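Local structure of orotidine 5'-phosphate decarboxylase (Pyrococcus horikoshii, 2CZD) at residues 55-60 with 81-86; 101-106 with 132-137; 65-70 with 94-99; 136-141 with 157-162. The protein probably catalyses the decarboxylation of orotidine 5'-monophosphate to UMP, the last step of de novo UMP synthesis, as a homodimer. One frame throughout, in Å; residues are numbered along the deposited sequence.

Contact 1: residues 55-60 with 81-86; sequences IADLKL and YVIVHT
The imidazole of His85 meets Lys59 at its edge: Lys59 O lies near the ring plane, 3.3 Å from His85 CD2, and Lys59 CB packs against the same ring carbon. Next to CD2 in the ring, at the dimer interface, His85 NE2 bonds to Ala61 O of the second subunit, whose Phe87 meets the imidazole edge-to-face. The phenol of Tyr81 receives Ile55 CG1 obliquely, 3.8 Å from Tyr81 CD1, and its hydroxyl is held by Glu53. The third flat group, the Asp57 carboxylate, is met on the syn side of OD1 by Lys59 NZ at 2.9 Å, 20° out of plane, while OD2 forms a salt bridge with Lys29. Ile83 CD1 presses on the same group, 3.5 Å from Asp57 OD1.

These are neighbouring parallel strands of a TIM barrel, joined through helix 64-76 in a beta-alpha-beta crossover. Ala56 N donates to Tyr81 O at 2.8 Å (175°) and Ile83 N to Ala56 O at 2.9 Å; a beta bulge then shifts the register by two residues, and Leu60, not Leu58, pairs next, giving its N-H to Ile83 O. Asp57 centres an inverse gamma turn in the bulged strand. An alanine at Asp57 would probably leave Lys59, the proton donor, and Lys29 without the carboxylate between them and open a gap beside Ile83 CD1. Lys59 CG lies side by side with Ile83 CG2 at 4.0 Å, and Lys59 NZ also makes a salt bridge to Asp62 OD1 of the second subunit.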
loop_
_atom_site.group_PDB
_atom_site.type_symbol
_atom_site.label_atom_id
_atom_site.label_comp_id
_atom_site.label_asym_id
_atom_site.label_seq_id
_atom_site.Cartn_x
_atom_site.Cartn_y
_atom_site.Cartn_z
ATOM N N ILE B 55 14.946 -4.684 1.832
ATOM C CA ILE B 55 14.053 -3.544 1.704
ATOM C C ILE B 55 12.668 -4.098 1.366
ATOM O O ILE B 55 12.520 -4.865 0.411
ATOM C CB ILE B 55 14.445 -2.610 0.545
ATOM C CG1 ILE B 55 15.795 -1.966 0.820
ATOM C CG2 ILE B 55 13.368 -1.493 0.377
ATOM C CD1 ILE B 55 16.411 -1.297 -0.445
ATOM N N ALA B 56 11.649 -3.716 2.136
ATOM C CA ALA B 56 10.280 -4.143 1.842
ATOM C C ALA B 56 9.622 -2.978 1.095
ATOM O O ALA B 56 9.312 -1.933 1.696
ATOM C CB ALA B 56 9.519 -4.467 3.140
ATOM N N ASP B 57 9.465 -3.157 -0.216
ATOM C CA ASP B 57 8.910 -2.146 -1.115
ATOM C C ASP B 57 7.396 -2.243 -1.018
ATOM O O ASP B 57 6.727 -2.789 -1.904
ATOM C CB ASP B 57 9.387 -2.416 -2.553
ATOM C CG ASP B 57 9.028 -1.296 -3.507
ATOM O OD1 ASP B 57 8.254 -0.405 -3.109
ATOM O OD2 ASP B 57 9.502 -1.308 -4.664
ATOM N N LEU B 58 6.872 -1.726 0.086
ATOM C CA LEU B 58 5.422 -1.774 0.308
ATOM C C LEU B 58 4.684 -0.506 -0.110
ATOM O O LEU B 58 3.486 -0.565 -0.394
ATOM C CB LEU B 58 5.132 -2.043 1.781
ATOM C CG LEU B 58 5.931 -3.188 2.404
ATOM C CD1 LEU B 58 5.467 -3.382 3.855
ATOM C CD2 LEU B 58 5.734 -4.462 1.597
ATOM N N LYS B 59 5.401 0.619 -0.168
ATOM C CA LYS B 59 4.809 1.930 -0.492
ATOM C C LYS B 59 3.591 2.129 0.399
ATOM O O LYS B 59 2.476 2.413 -0.065
ATOM C CB LYS B 59 4.442 2.033 -1.973
ATOM C CG LYS B 59 5.672 1.988 -2.878
ATOM C CD LYS B 59 5.356 2.397 -4.321
ATOM C CE LYS B 59 6.577 2.291 -5.254
ATOM N NZ LYS B 59 7.058 0.873 -5.411
ATOM N N LEU B 60 3.828 1.984 1.702
ATOM C CA LEU B 60 2.738 2.111 2.674
ATOM C C LEU B 60 2.065 3.471 2.551
ATOM O O LEU B 60 2.732 4.515 2.452
ATOM C CB LEU B 60 3.229 1.890 4.105
ATOM C CG LEU B 60 3.718 0.462 4.423
ATOM C CD1 LEU B 60 4.094 0.408 5.919
ATOM C CD2 LEU B 60 2.660 -0.592 4.052
ATOM N N TYR B 81 14.502 -2.152 5.935
ATOM C CA TYR B 81 13.948 -0.864 5.499
ATOM C C TYR B 81 12.568 -1.078 4.926
ATOM O O TYR B 81 12.298 -2.109 4.320
ATOM C CB TYR B 81 14.775 -0.202 4.376
ATOM C CG TYR B 81 16.252 -0.122 4.629
ATOM C CD1 TYR B 81 17.077 -1.205 4.325
ATOM C CD2 TYR B 81 16.820 1.010 5.208
ATOM C CE1 TYR B 81 18.446 -1.159 4.596
ATOM C CE2 TYR B 81 18.198 1.064 5.488
ATOM C CZ TYR B 81 18.990 -0.030 5.181
ATOM O OH TYR B 81 20.329 -0.008 5.514
ATOM N N VAL B 82 11.692 -0.089 5.100
ATOM C CA VAL B 82 10.365 -0.176 4.513
ATOM C C VAL B 82 10.166 1.077 3.677
ATOM O O VAL B 82 10.466 2.188 4.139
ATOM C CB VAL B 82 9.247 -0.218 5.607
ATOM C CG1 VAL B 82 7.883 -0.020 4.965
ATOM C CG2 VAL B 82 9.274 -1.565 6.339
ATOM N N ILE B 83 9.702 0.893 2.436
ATOM C CA ILE B 83 9.397 2.033 1.561
ATOM C C ILE B 83 7.988 2.537 1.893
ATOM O O ILE B 83 7.019 1.766 1.909
ATOM C CB ILE B 83 9.500 1.635 0.078
ATOM C CG1 ILE B 83 10.960 1.290 -0.219
ATOM C CG2 ILE B 83 9.027 2.791 -0.848
ATOM C CD1 ILE B 83 11.245 0.811 -1.665
ATOM N N VAL B 84 7.883 3.839 2.148
ATOM C CA VAL B 84 6.617 4.453 2.525
ATOM C C VAL B 84 6.340 5.679 1.678
ATOM O O VAL B 84 7.270 6.372 1.239
ATOM C CB VAL B 84 6.648 4.889 4.014
ATOM C CG1 VAL B 84 6.919 3.698 4.900
ATOM C CG2 VAL B 84 7.718 5.965 4.208
ATOM N N HIS B 85 5.066 5.937 1.409
ATOM C CA HIS B 85 4.700 7.140 0.651
ATOM C C HIS B 85 4.777 8.352 1.571
ATOM O O HIS B 85 4.687 8.229 2.796
ATOM C CB HIS B 85 3.256 7.055 0.142
ATOM C CG HIS B 85 3.131 6.506 -1.244
ATOM N ND1 HIS B 85 3.555 7.197 -2.359
ATOM C CD2 HIS B 85 2.610 5.335 -1.696
ATOM C CE1 HIS B 85 3.301 6.478 -3.439
ATOM N NE2 HIS B 85 2.727 5.341 -3.064
ATOM N N THR B 86 4.945 9.512 0.946
ATOM C CA THR B 86 4.988 10.797 1.637
ATOM C C THR B 86 3.593 11.437 1.620
ATOM O O THR B 86 3.229 12.158 2.549
ATOM C CB THR B 86 5.946 11.776 0.911
ATOM O OG1 THR B 86 7.241 11.176 0.832
ATOM C CG2 THR B 86 6.093 13.083 1.671
#

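Contact 2: residues 101-106 with 132-137; sequences EIIMVV and EPFGVI
Met104 and Pro133 cross at about a right angle, Met104 SD resting 3.6 Å from Pro133 CG, in a contact between adjacent parallel strands of the TIM barrel that are linked through helix 121-131. Ile102 comes at the same proline: its CG1 sits between the backbone N and the carbonyl carbon (chi1 59°), and from there reaches Pro133 CB at 3.6 Å. The proline is thus packed by two side chains of one strand. An alanine in place of Met104 would probably open a gap between Pro133 and the helix residues Val127 and Ala128, which the thioether chain also touches.

Phe134 is turned differently. Its CG is anti to the backbone N (chi1 170°), and its ring runs alongside Ile103, whose CG1 meets the ring edge 4.1 Å from Phe134 CD1. Glu101 approaches the same ring with carboxylate and ring planes 85° apart and OE1 3.7 Å from Phe134 CD2; Tyr81 of the preceding strand meets the ring as well. Further along, Ile103 CG2 packs on Ile137 CG1, while Val106 and Val136 cross at about a right angle through their CG1 atoms.

The backbone pairing rests on Met104 N, which donates to Gly135 O at 2.9 Å; the bonds from Phe134 N to Ile102 O and from Ile137 N to Met104 O are weak. Where the strands part, a water accepts from Val106 N at 2.8 Å.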
loop_
_atom_site.group_PDB
_atom_site.type_symbol
_atom_site.label_atom_id
_atom_site.label_comp_id
_atom_site.label_asym_id
_atom_site.label_seq_id
_atom_site.Cartn_x
_atom_site.Cartn_y
_atom_site.Cartn_z
ATOM N N GLU B 101 14.094 1.648 9.828
ATOM C CA GLU B 101 14.497 2.614 8.810
ATOM C C GLU B 101 13.558 2.629 7.622
ATOM O O GLU B 101 12.990 1.607 7.222
ATOM C CB GLU B 101 15.943 2.350 8.380
ATOM C CG GLU B 101 16.915 2.553 9.548
ATOM C CD GLU B 101 18.362 2.440 9.148
ATOM O OE1 GLU B 101 18.874 3.403 8.550
ATOM O OE2 GLU B 101 18.984 1.384 9.422
ATOM N N ILE B 102 13.404 3.817 7.054
ATOM C CA ILE B 102 12.487 4.009 5.960
ATOM C C ILE B 102 13.103 4.656 4.746
ATOM O O ILE B 102 14.145 5.311 4.820
ATOM C CB ILE B 102 11.287 4.898 6.390
ATOM C CG1 ILE B 102 11.777 6.270 6.876
ATOM C CG2 ILE B 102 10.482 4.187 7.494
ATOM C CD1 ILE B 102 10.665 7.351 6.953
ATOM N N ILE B 103 12.437 4.460 3.616
ATOM C CA ILE B 103 12.827 5.058 2.339
ATOM C C ILE B 103 11.524 5.706 1.877
ATOM O O ILE B 103 10.493 5.041 1.835
ATOM C CB ILE B 103 13.277 3.986 1.325
ATOM C CG1 ILE B 103 14.633 3.424 1.764
ATOM C CG2 ILE B 103 13.346 4.596 -0.111
ATOM C CD1 ILE B 103 15.012 2.115 1.080
ATOM N N MET B 104 11.559 6.990 1.525
ATOM C CA MET B 104 10.342 7.709 1.138
ATOM C C MET B 104 10.139 7.903 -0.348
ATOM O O MET B 104 11.077 8.125 -1.083
ATOM C CB MET B 104 10.316 9.085 1.832
ATOM C CG MET B 104 10.204 8.979 3.345
ATOM S SD MET B 104 10.422 10.580 4.196
ATOM C CE MET B 104 8.986 11.524 3.576
ATOM N N VAL B 105 8.878 7.839 -0.779
ATOM C CA VAL B 105 8.540 8.043 -2.179
ATOM C C VAL B 105 8.264 9.523 -2.384
ATOM O O VAL B 105 7.339 10.091 -1.769
ATOM C CB VAL B 105 7.244 7.286 -2.587
ATOM C CG1 VAL B 105 6.852 7.661 -4.032
ATOM C CG2 VAL B 105 7.431 5.781 -2.432
ATOM N N VAL B 106 9.059 10.142 -3.251
ATOM C CA VAL B 106 8.876 11.553 -3.554
ATOM C C VAL B 106 8.548 11.807 -5.019
ATOM O O VAL B 106 8.137 12.903 -5.389
ATOM C CB VAL B 106 10.130 12.380 -3.160
ATOM C CG1 VAL B 106 10.454 12.147 -1.696
ATOM C CG2 VAL B 106 11.326 12.030 -4.061
ATOM N N GLU B 132 14.272 13.180 7.408
ATOM C CA GLU B 132 15.577 12.539 7.265
ATOM C C GLU B 132 15.509 10.999 7.265
ATOM O O GLU B 132 16.031 10.328 8.159
ATOM C CB GLU B 132 16.574 13.043 8.327
ATOM C CG GLU B 132 16.819 14.537 8.242
ATOM C CD GLU B 132 17.743 15.065 9.342
ATOM O OE1 GLU B 132 18.007 16.283 9.339
ATOM O OE2 GLU B 132 18.186 14.280 10.213
ATOM N N PRO B 133 14.807 10.423 6.276
ATOM C CA PRO B 133 14.697 8.963 6.158
ATOM C C PRO B 133 16.069 8.450 5.686
ATOM O O PRO B 133 16.960 9.238 5.359
ATOM C CB PRO B 133 13.660 8.781 5.046
ATOM C CG PRO B 133 13.968 9.959 4.137
ATOM C CD PRO B 133 14.135 11.094 5.145
ATOM N N PHE B 134 16.229 7.136 5.650
ATOM C CA PHE B 134 17.479 6.574 5.136
ATOM C C PHE B 134 17.676 7.036 3.692
ATOM O O PHE B 134 18.787 7.375 3.283
ATOM C CB PHE B 134 17.430 5.042 5.173
ATOM C CG PHE B 134 18.586 4.376 4.450
ATOM C CD1 PHE B 134 18.425 3.864 3.165
ATOM C CD2 PHE B 134 19.832 4.265 5.060
ATOM C CE1 PHE B 134 19.475 3.244 2.489
ATOM C CE2 PHE B 134 20.889 3.649 4.399
ATOM C CZ PHE B 134 20.715 3.133 3.107
ATOM N N GLY B 135 16.597 7.031 2.917
ATOM C CA GLY B 135 16.712 7.451 1.533
ATOM C C GLY B 135 15.395 7.735 0.851
ATOM O O GLY B 135 14.335 7.684 1.478
ATOM N N VAL B 136 15.489 8.080 -0.431
ATOM C CA VAL B 136 14.325 8.331 -1.278
ATOM C C VAL B 136 14.613 7.670 -2.611
ATOM O O VAL B 136 15.761 7.340 -2.918
ATOM C CB VAL B 136 14.037 9.842 -1.533
ATOM C CG1 VAL B 136 13.783 10.551 -0.209
ATOM C CG2 VAL B 136 15.180 10.486 -2.302
ATOM N N ILE B 137 13.562 7.461 -3.398
ATOM C CA ILE B 137 13.724 6.858 -4.711
ATOM C C ILE B 137 13.701 7.924 -5.808
ATOM O O ILE B 137 12.917 8.875 -5.754
ATOM C CB ILE B 137 12.611 5.817 -4.956
ATOM C CG1 ILE B 137 12.839 4.616 -4.025
ATOM C CG2 ILE B 137 12.594 5.406 -6.426
ATOM C CD1 ILE B 137 11.785 3.549 -4.140
HETATM O O HOH W 1 15.080 5.979 8.437
HETATM O O HOH W 2 10.648 8.458 -4.815
#

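Contact 3: residues 65-70 with 94-99; sequences NTNRLI and MAVKEL
Arg68 carries most of this contact, with Ala95 CB over one face of its guanidinium, offset toward the rim and 4.0 Å from Arg68 NH2. The two segments belong to helices 64-76 and 90-97, neighbours in the outer layer of the TIM barrel; the first carries Asn65 and Thr66, substrate-binding residues, near its start. At the guanidinium edge Glu98 OE2 approaches Arg68 NE at 3.8 Å, a long salt bridge in which the two flat groups are turned 28° apart. Leu99 crosses the arginine side chain at about a right angle: its CD1 lies 4.0 Å from Arg68 CG and 3.5 Å from Arg68 O. Nearer the barrel, Asn67 CB rests 3.8 Å from Val96 CG2.

The next shell sets these groups. The bend of Arg68 at chi3 (-66°) sets NE, the atom facing Glu98 OE2; NH1 makes a weak hydrogen bond to Asn65 OD1, in the guanidinium plane. The amide of Asn67 is held at both ends, which fixes its rotation and ties helix 64-76 to the loop before it, through Asp62 N to OD1, and to helix 90-97, through ND2 to Ser92 O. Val96 is wedged against Leu60, Val82 and Val84 of the barrel strands, and Thr66, Leu69 and Ile70 pack against the second subunit. The backbone under Glu98 and Leu99 is held by Glu98 N to Met94 O and Leu99 N to Val96 O, the latter at 2.9 Å.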
loop_
_atom_site.group_PDB
_atom_site.type_symbol
_atom_site.label_atom_id
_atom_site.label_comp_id
_atom_site.label_asym_id
_atom_site.label_seq_id
_atom_site.Cartn_x
_atom_site.Cartn_y
_atom_site.Cartn_z
ATOM N N ASN B 65 -1.918 4.187 12.506
ATOM C CA ASN B 65 -1.924 2.936 13.246
ATOM C C ASN B 65 -1.789 1.692 12.377
ATOM O O ASN B 65 -1.149 0.724 12.780
ATOM C CB ASN B 65 -3.175 2.788 14.106
ATOM C CG ASN B 65 -3.041 1.629 15.088
ATOM O OD1 ASN B 65 -2.185 1.658 15.983
ATOM N ND2 ASN B 65 -3.863 0.594 14.914
ATOM N N THR B 66 -2.410 1.696 11.199
ATOM C CA THR B 66 -2.316 0.541 10.313
ATOM C C THR B 66 -0.904 0.455 9.721
ATOM O O THR B 66 -0.355 -0.637 9.596
ATOM C CB THR B 66 -3.395 0.614 9.243
ATOM O OG1 THR B 66 -4.670 0.606 9.907
ATOM C CG2 THR B 66 -3.317 -0.597 8.283
ATOM N N ASN B 67 -0.314 1.605 9.379
ATOM C CA ASN B 67 1.061 1.608 8.885
ATOM C C ASN B 67 1.952 1.005 9.969
ATOM O O ASN B 67 2.844 0.203 9.685
ATOM C CB ASN B 67 1.535 3.040 8.614
ATOM C CG ASN B 67 1.319 3.462 7.176
ATOM O OD1 ASN B 67 0.578 2.815 6.434
ATOM N ND2 ASN B 67 1.965 4.557 6.776
ATOM N N ARG B 68 1.696 1.394 11.215
ATOM C CA ARG B 68 2.481 0.872 12.345
ATOM C C ARG B 68 2.352 -0.650 12.475
ATOM O O ARG B 68 3.349 -1.349 12.640
ATOM C CB ARG B 68 2.017 1.536 13.639
ATOM C CG ARG B 68 2.627 0.953 14.912
ATOM C CD ARG B 68 2.023 1.656 16.123
ATOM N NE ARG B 68 2.430 3.061 16.153
ATOM C CZ ARG B 68 1.596 4.089 16.008
ATOM N NH1 ARG B 68 0.294 3.879 15.833
ATOM N NH2 ARG B 68 2.068 5.327 16.017
ATOM N N LEU B 69 1.127 -1.157 12.411
ATOM C CA LEU B 69 0.914 -2.597 12.505
ATOM C C LEU B 69 1.620 -3.353 11.378
ATOM O O LEU B 69 2.220 -4.412 11.599
ATOM C CB LEU B 69 -0.580 -2.904 12.472
ATOM C CG LEU B 69 -1.387 -2.460 13.679
ATOM C CD1 LEU B 69 -2.845 -2.638 13.378
ATOM C CD2 LEU B 69 -0.986 -3.291 14.907
ATOM N N ILE B 70 1.537 -2.820 10.162
ATOM C CA ILE B 70 2.193 -3.476 9.046
ATOM C C ILE B 70 3.717 -3.456 9.249
ATOM O O ILE B 70 4.398 -4.467 9.039
ATOM C CB ILE B 70 1.843 -2.779 7.720
ATOM C CG1 ILE B 70 0.342 -2.940 7.434
ATOM C CG2 ILE B 70 2.690 -3.348 6.590
ATOM C CD1 ILE B 70 -0.121 -2.067 6.266
ATOM N N MET B 94 5.964 8.765 10.098
ATOM C CA MET B 94 6.623 8.552 11.380
ATOM C C MET B 94 6.165 7.300 12.114
ATOM O O MET B 94 6.929 6.722 12.902
ATOM C CB MET B 94 6.477 9.797 12.269
ATOM C CG MET B 94 7.293 10.996 11.794
ATOM S SD MET B 94 9.063 10.653 11.593
ATOM C CE MET B 94 9.537 10.334 13.233
ATOM N N ALA B 95 4.950 6.836 11.827
ATOM C CA ALA B 95 4.482 5.602 12.475
ATOM C C ALA B 95 5.335 4.404 12.053
ATOM O O ALA B 95 5.477 3.429 12.810
ATOM C CB ALA B 95 3.020 5.345 12.165
ATOM N N VAL B 96 5.899 4.477 10.847
ATOM C CA VAL B 96 6.768 3.422 10.352
ATOM C C VAL B 96 8.198 3.664 10.840
ATOM O O VAL B 96 8.847 2.733 11.301
ATOM C CB VAL B 96 6.773 3.381 8.801
ATOM C CG1 VAL B 96 7.633 2.229 8.302
ATOM C CG2 VAL B 96 5.335 3.226 8.285
ATOM N N LYS B 97 8.690 4.899 10.736
ATOM C CA LYS B 97 10.068 5.217 11.149
ATOM C C LYS B 97 10.316 4.885 12.638
ATOM O O LYS B 97 11.424 4.561 13.047
ATOM C CB LYS B 97 10.360 6.699 10.898
ATOM C CG LYS B 97 11.832 7.048 10.989
ATOM C CD LYS B 97 12.026 8.495 10.645
ATOM C CE LYS B 97 13.499 8.838 10.410
ATOM N NZ LYS B 97 14.360 8.503 11.577
ATOM N N GLU B 98 9.270 4.965 13.434
ATOM C CA GLU B 98 9.381 4.637 14.845
ATOM C C GLU B 98 9.885 3.210 15.036
ATOM O O GLU B 98 10.604 2.937 15.997
ATOM C CB GLU B 98 8.011 4.780 15.499
ATOM C CG GLU B 98 7.910 4.369 16.950
ATOM C CD GLU B 98 6.489 4.563 17.469
ATOM O OE1 GLU B 98 6.059 5.729 17.571
ATOM O OE2 GLU B 98 5.792 3.561 17.759
ATOM N N LEU B 99 9.527 2.311 14.113
ATOM C CA LEU B 99 9.909 0.900 14.212
ATOM C C LEU B 99 11.120 0.425 13.413
ATOM O O LEU B 99 11.635 -0.674 13.664
ATOM C CB LEU B 99 8.705 0.025 13.845
ATOM C CG LEU B 99 7.478 0.332 14.698
ATOM C CD1 LEU B 99 6.325 -0.554 14.257
ATOM C CD2 LEU B 99 7.813 0.104 16.172
#

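Contact 4: residues 136-141 with 157-162; sequences VIAPGT and IKILAP
Leu160 O is gripped by two residues of the opposing segment: Ala138 N donates to it at 3.0 Å (164°), and Ile137 CA approaches at 3.3 Å in a CA-H...O contact. Val136 O is used in the same way, by Leu160 N at 3.0 Å, nearly along the C=O axis, and by Ile159 CA. With Val136 N bonded to Lys158 O, this makes the regular parallel pairing of strands 135-137 and 158-161, the sixth and seventh of the TIM barrel, which helix 144-150 connects. The side chains alternate accordingly. Val136 CG2 meets Ile159 CG1 on the side facing that helix, and Ala138 CB packs 3.6 Å from Ile159 CG2. On the other side, toward the barrel interior, Ile137 crosses Pro162 at about a right angle: CG2, the branch anti to the backbone N, lies 3.8 Å from Pro162 CD. Pro162, a substrate-binding residue, is also close to the backbone, its CD 3.3 Å from Ala138 O. Past the strand, Pro139 touches Ser109, another substrate-binding residue, and Gly140 N makes a weak bond to Pro162 O. A side chain on Gly140 would probably run into Pro162 O and crowd Ala161 CB.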
loop_
_atom_site.group_PDB
_atom_site.type_symbol
_atom_site.label_atom_id
_atom_site.label_comp_id
_atom_site.label_asym_id
_atom_site.label_seq_id
_atom_site.Cartn_x
_atom_site.Cartn_y
_atom_site.Cartn_z
ATOM N N VAL B 136 15.489 8.080 -0.431
ATOM C CA VAL B 136 14.325 8.331 -1.278
ATOM C C VAL B 136 14.613 7.670 -2.611
ATOM O O VAL B 136 15.761 7.340 -2.918
ATOM C CB VAL B 136 14.037 9.842 -1.533
ATOM C CG1 VAL B 136 13.783 10.551 -0.209
ATOM C CG2 VAL B 136 15.180 10.486 -2.302
ATOM N N ILE B 137 13.562 7.461 -3.398
ATOM C CA ILE B 137 13.724 6.858 -4.711
ATOM C C ILE B 137 13.701 7.924 -5.808
ATOM O O ILE B 137 12.917 8.875 -5.754
ATOM C CB ILE B 137 12.611 5.817 -4.956
ATOM C CG1 ILE B 137 12.839 4.616 -4.025
ATOM C CG2 ILE B 137 12.594 5.406 -6.426
ATOM C CD1 ILE B 137 11.785 3.549 -4.140
ATOM N N ALA B 138 14.605 7.805 -6.780
ATOM C CA ALA B 138 14.637 8.755 -7.901
ATOM C C ALA B 138 14.492 7.916 -9.156
ATOM O O ALA B 138 15.419 7.180 -9.531
ATOM C CB ALA B 138 15.981 9.521 -7.949
ATOM N N PRO B 139 13.314 7.974 -9.800
ATOM C CA PRO B 139 13.089 7.205 -11.027
ATOM C C PRO B 139 14.331 7.488 -11.851
ATOM O O PRO B 139 14.523 8.612 -12.303
ATOM C CB PRO B 139 11.840 7.858 -11.607
ATOM C CG PRO B 139 11.054 8.231 -10.351
ATOM C CD PRO B 139 12.139 8.793 -9.446
ATOM N N GLY B 140 15.189 6.475 -11.981
ATOM C CA GLY B 140 16.441 6.615 -12.694
ATOM C C GLY B 140 16.302 6.502 -14.192
ATOM O O GLY B 140 17.295 6.613 -14.923
ATOM N N THR B 141 15.072 6.264 -14.643
ATOM C CA THR B 141 14.774 6.151 -16.068
ATOM C C THR B 141 15.618 7.176 -16.812
ATOM O O THR B 141 16.648 6.841 -17.406
ATOM C CB THR B 141 13.294 6.434 -16.325
ATOM O OG1 THR B 141 13.139 7.011 -17.627
ATOM C CG2 THR B 141 12.746 7.391 -15.283
ATOM N N ILE B 157 20.872 11.925 3.210
ATOM C CA ILE B 157 19.768 11.082 2.753
ATOM C C ILE B 157 20.200 10.477 1.428
ATOM O O ILE B 157 20.575 11.211 0.509
ATOM C CB ILE B 157 18.464 11.894 2.542
ATOM C CG1 ILE B 157 18.089 12.606 3.851
ATOM C CG2 ILE B 157 17.315 10.942 2.106
ATOM C CD1 ILE B 157 16.910 13.572 3.734
ATOM N N LYS B 158 20.143 9.150 1.345
ATOM C CA LYS B 158 20.559 8.423 0.145
ATOM C C LYS B 158 19.510 8.440 -0.960
ATOM O O LYS B 158 18.326 8.730 -0.733
ATOM C CB LYS B 158 20.851 6.954 0.475
ATOM C CG LYS B 158 21.784 6.697 1.660
ATOM C CD LYS B 158 23.176 7.189 1.391
ATOM C CE LYS B 158 24.094 6.866 2.582
ATOM N NZ LYS B 158 25.490 7.359 2.410
ATOM N N ILE B 159 19.976 8.159 -2.176
ATOM C CA ILE B 159 19.094 8.060 -3.318
ATOM C C ILE B 159 19.240 6.660 -3.919
ATOM O O ILE B 159 20.362 6.177 -4.149
ATOM C CB ILE B 159 19.439 9.105 -4.380
ATOM C CG1 ILE B 159 19.052 10.487 -3.860
ATOM C CG2 ILE B 159 18.684 8.830 -5.677
ATOM C CD1 ILE B 159 19.418 11.629 -4.833
ATOM N N LEU B 160 18.109 5.999 -4.134
ATOM C CA LEU B 160 18.090 4.672 -4.752
ATOM C C LEU B 160 17.447 4.895 -6.117
ATOM O O LEU B 160 16.370 5.473 -6.201
ATOM C CB LEU B 160 17.257 3.688 -3.918
ATOM C CG LEU B 160 17.840 3.336 -2.545
ATOM C CD1 LEU B 160 17.417 4.391 -1.524
ATOM C CD2 LEU B 160 17.338 1.966 -2.080
ATOM N N ALA B 161 18.089 4.423 -7.185
ATOM C CA ALA B 161 17.584 4.677 -8.536
ATOM C C ALA B 161 17.264 3.458 -9.399
ATOM O O ALA B 161 18.172 2.702 -9.787
ATOM C CB ALA B 161 18.574 5.568 -9.300
ATOM N N PRO B 162 15.972 3.236 -9.677
ATOM C CA PRO B 162 15.536 2.120 -10.515
ATOM C C PRO B 162 15.464 2.631 -11.963
ATOM O O PRO B 162 15.674 3.816 -12.244
ATOM C CB PRO B 162 14.137 1.814 -9.985
ATOM C CG PRO B 162 13.602 3.205 -9.667
ATOM C CD PRO B 162 14.815 3.930 -9.067
#

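Overall arrangement
From the N terminus, contact 1 comes first, returning the chain from strand 53-60 through helix 64-76 to strand 81-85. Contact 3 opens within that loop, at 65-70, and ends beyond it at 94-99, so the two cross: one joins strands, the other the helices outside them, and Leu60 and Val84 meet Val96 between the layers. Contact 2 opens after both have closed and spans helix 121-131. Contact 4 begins on Val136 and Ile137, where contact 2 ends, and spans helix 144-150. Strands 81-85 and 101-105 are hydrogen-bonded neighbours, so contacts 1, 2 and 4 run round one barrel wall from 53-60 to 158-161. Inside the barrel, Ile83 CD1 and Ile137 CD1 touch past strand 101-105.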